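Local coordinates for protein N-deoxyribosyltransferase (PDB 6EVS) that probably transfers 2-deoxyribose between nucleobases, exchanging the base of a 2'-deoxynucleoside, and serves as a biocatalyst for making modified nucleosides, at residues T32-P36 against N58-H62. Residues are numbered along the deposited sequence.
Sequences TVFSP and NDLEH
Start with Phe34, extended (phi/psi -91/118) at the end of strand 32-34, an outermost strand of this chain's sheet; by Pro36 the chain has turned (-54/-29). The Phe34 CA-to-CB bond points toward helix 49-65, and with chi1 t and chi2 86° the ring reaches into the gap between the backbones. Strand 32-34 and the helical turn 58-62 run roughly antiparallel (148°), axes 10.8 Å apart at closest approach; the nearest CA pairs are Phe34 with His62 at 7.0 Å and Pro36 with Asp59 at 6.9 Å. His62, chi1 m and chi2 86°, lays its imidazole over one face of the phenyl in an offset stack: centroids 3.9 Å apart, planes 14° from parallel, Phe34 CD1 only 3.2 Å from His62 CD2. His62 CB adds a CH-pi contact, 3.7 Å from the Phe34 ring centroid. The setting is a parallel alpha/beta fold, strand order 2-1-3-4-5, in which 32-34 pairs with strand 3-7 and the helix leads on to strand 68-72; Tyr5 also meets the Phe34 ring. Hydrogen bonds anchor the imidazole too: His62 ND1 donates one turn back to Asn58 O (2.8 Å), which also accepts His62 N (3.0 Å), and NE2 bonds to the carbonyl of Thr131 of a second subunit. At the phenyl edge, Asn58 (chi1 t) brings ND2 to 3.8 Å from Phe34 CZ, while Asp59 (chi1 m) sets OD1 3.7 Å from Phe34 CE2 and 4.4 Å from Pro36 CB.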
loop_
_atom_site.group_PDB
_atom_site.type_symbol
_atom_site.label_atom_id
_atom_site.label_comp_id
_atom_site.label_asym_id
_atom_site.label_seq_id
_atom_site.Cartn_x
_atom_site.Cartn_y
_atom_site.Cartn_z
ATOM N N THR A 32 7.597 -5.915 22.956
ATOM C CA THR A 32 8.733 -6.456 22.219
ATOM C C THR A 32 9.294 -5.323 21.373
ATOM O O THR A 32 8.630 -4.841 20.454
ATOM C CB THR A 32 8.325 -7.654 21.356
ATOM O OG1 THR A 32 7.792 -8.683 22.194
ATOM C CG2 THR A 32 9.537 -8.200 20.616
ATOM N N VAL A 33 10.502 -4.877 21.697
ATOM C CA VAL A 33 11.066 -3.674 21.105
ATOM C C VAL A 33 12.230 -4.057 20.209
ATOM O O VAL A 33 13.188 -4.695 20.668
ATOM C CB VAL A 33 11.528 -2.686 22.186
ATOM C CG1 VAL A 33 12.086 -1.431 21.530
ATOM C CG2 VAL A 33 10.370 -2.382 23.123
ATOM N N PHE A 34 12.176 -3.636 18.943
ATOM C CA PHE A 34 13.349 -3.701 18.071
ATOM C C PHE A 34 14.105 -2.384 18.185
ATOM O O PHE A 34 13.564 -1.325 17.842
ATOM C CB PHE A 34 12.971 -3.959 16.612
ATOM C CG PHE A 34 14.159 -3.990 15.672
ATOM C CD1 PHE A 34 14.873 -5.165 15.481
ATOM C CD2 PHE A 34 14.556 -2.846 14.986
ATOM C CE1 PHE A 34 15.957 -5.223 14.590
ATOM C CE2 PHE A 34 15.657 -2.874 14.117
ATOM C CZ PHE A 34 16.361 -4.080 13.914
ATOM N N SER A 35 15.353 -2.450 18.650
ATOM C CA SER A 35 16.152 -1.245 18.863
ATOM C C SER A 35 17.321 -1.256 17.895
ATOM O O SER A 35 18.208 -2.108 18.024
ATOM C CB SER A 35 16.655 -1.154 20.304
ATOM O OG SER A 35 17.336 0.091 20.510
ATOM N N PRO A 36 17.341 -0.370 16.900
ATOM C CA PRO A 36 18.345 -0.475 15.834
ATOM C C PRO A 36 19.777 -0.524 16.326
ATOM O O PRO A 36 20.607 -1.144 15.657
ATOM C CB PRO A 36 18.085 0.776 14.993
ATOM C CG PRO A 36 16.557 0.975 15.134
ATOM C CD PRO A 36 16.299 0.628 16.588
ATOM N N ASN A 58 17.150 -4.904 7.147
ATOM C CA ASN A 58 16.683 -5.423 8.425
ATOM C C ASN A 58 15.857 -4.383 9.161
ATOM O O ASN A 58 14.845 -4.714 9.795
ATOM C CB ASN A 58 17.869 -5.865 9.285
ATOM C CG ASN A 58 17.441 -6.709 10.470
ATOM O OD1 ASN A 58 16.501 -7.507 10.368
ATOM N ND2 ASN A 58 18.119 -6.539 11.598
ATOM N N ASP A 59 16.277 -3.118 9.087
ATOM C CA ASP A 59 15.552 -2.040 9.762
ATOM C C ASP A 59 14.154 -1.892 9.180
ATOM O O ASP A 59 13.154 -1.896 9.913
ATOM C CB ASP A 59 16.325 -0.723 9.632
ATOM C CG ASP A 59 17.519 -0.632 10.586
ATOM O OD1 ASP A 59 17.759 -1.595 11.353
ATOM O OD2 ASP A 59 18.209 0.403 10.560
ATOM N N LEU A 60 14.072 -1.741 7.852
ATOM C CA LEU A 60 12.780 -1.605 7.184
ATOM C C LEU A 60 11.883 -2.814 7.447
ATOM O O LEU A 60 10.694 -2.661 7.758
ATOM C CB LEU A 60 12.994 -1.404 5.682
ATOM C CG LEU A 60 11.786 -1.000 4.839
ATOM C CD1 LEU A 60 11.106 0.246 5.425
ATOM C CD2 LEU A 60 12.205 -0.765 3.393
ATOM N N GLU A 61 12.430 -4.029 7.346
ATOM C CA GLU A 61 11.627 -5.208 7.658
ATOM C C GLU A 61 11.086 -5.147 9.087
ATOM O O GLU A 61 9.951 -5.576 9.344
ATOM C CB GLU A 61 12.436 -6.493 7.434
ATOM C CG GLU A 61 11.562 -7.698 7.155
ATOM C CD GLU A 61 10.804 -7.580 5.839
ATOM O OE1 GLU A 61 9.765 -8.244 5.696
ATOM O OE2 GLU A 61 11.238 -6.816 4.949
ATOM N N HIS A 62 11.856 -4.582 10.032
ATOM C CA HIS A 62 11.348 -4.527 11.395
ATOM C C HIS A 62 10.365 -3.379 11.613
ATOM O O HIS A 62 9.552 -3.447 12.541
ATOM C CB HIS A 62 12.499 -4.474 12.394
ATOM C CG HIS A 62 13.057 -5.826 12.692
ATOM N ND1 HIS A 62 14.031 -6.414 11.912
ATOM C CD2 HIS A 62 12.731 -6.739 13.638
ATOM C CE1 HIS A 62 14.325 -7.605 12.406
ATOM N NE2 HIS A 62 13.543 -7.834 13.445
#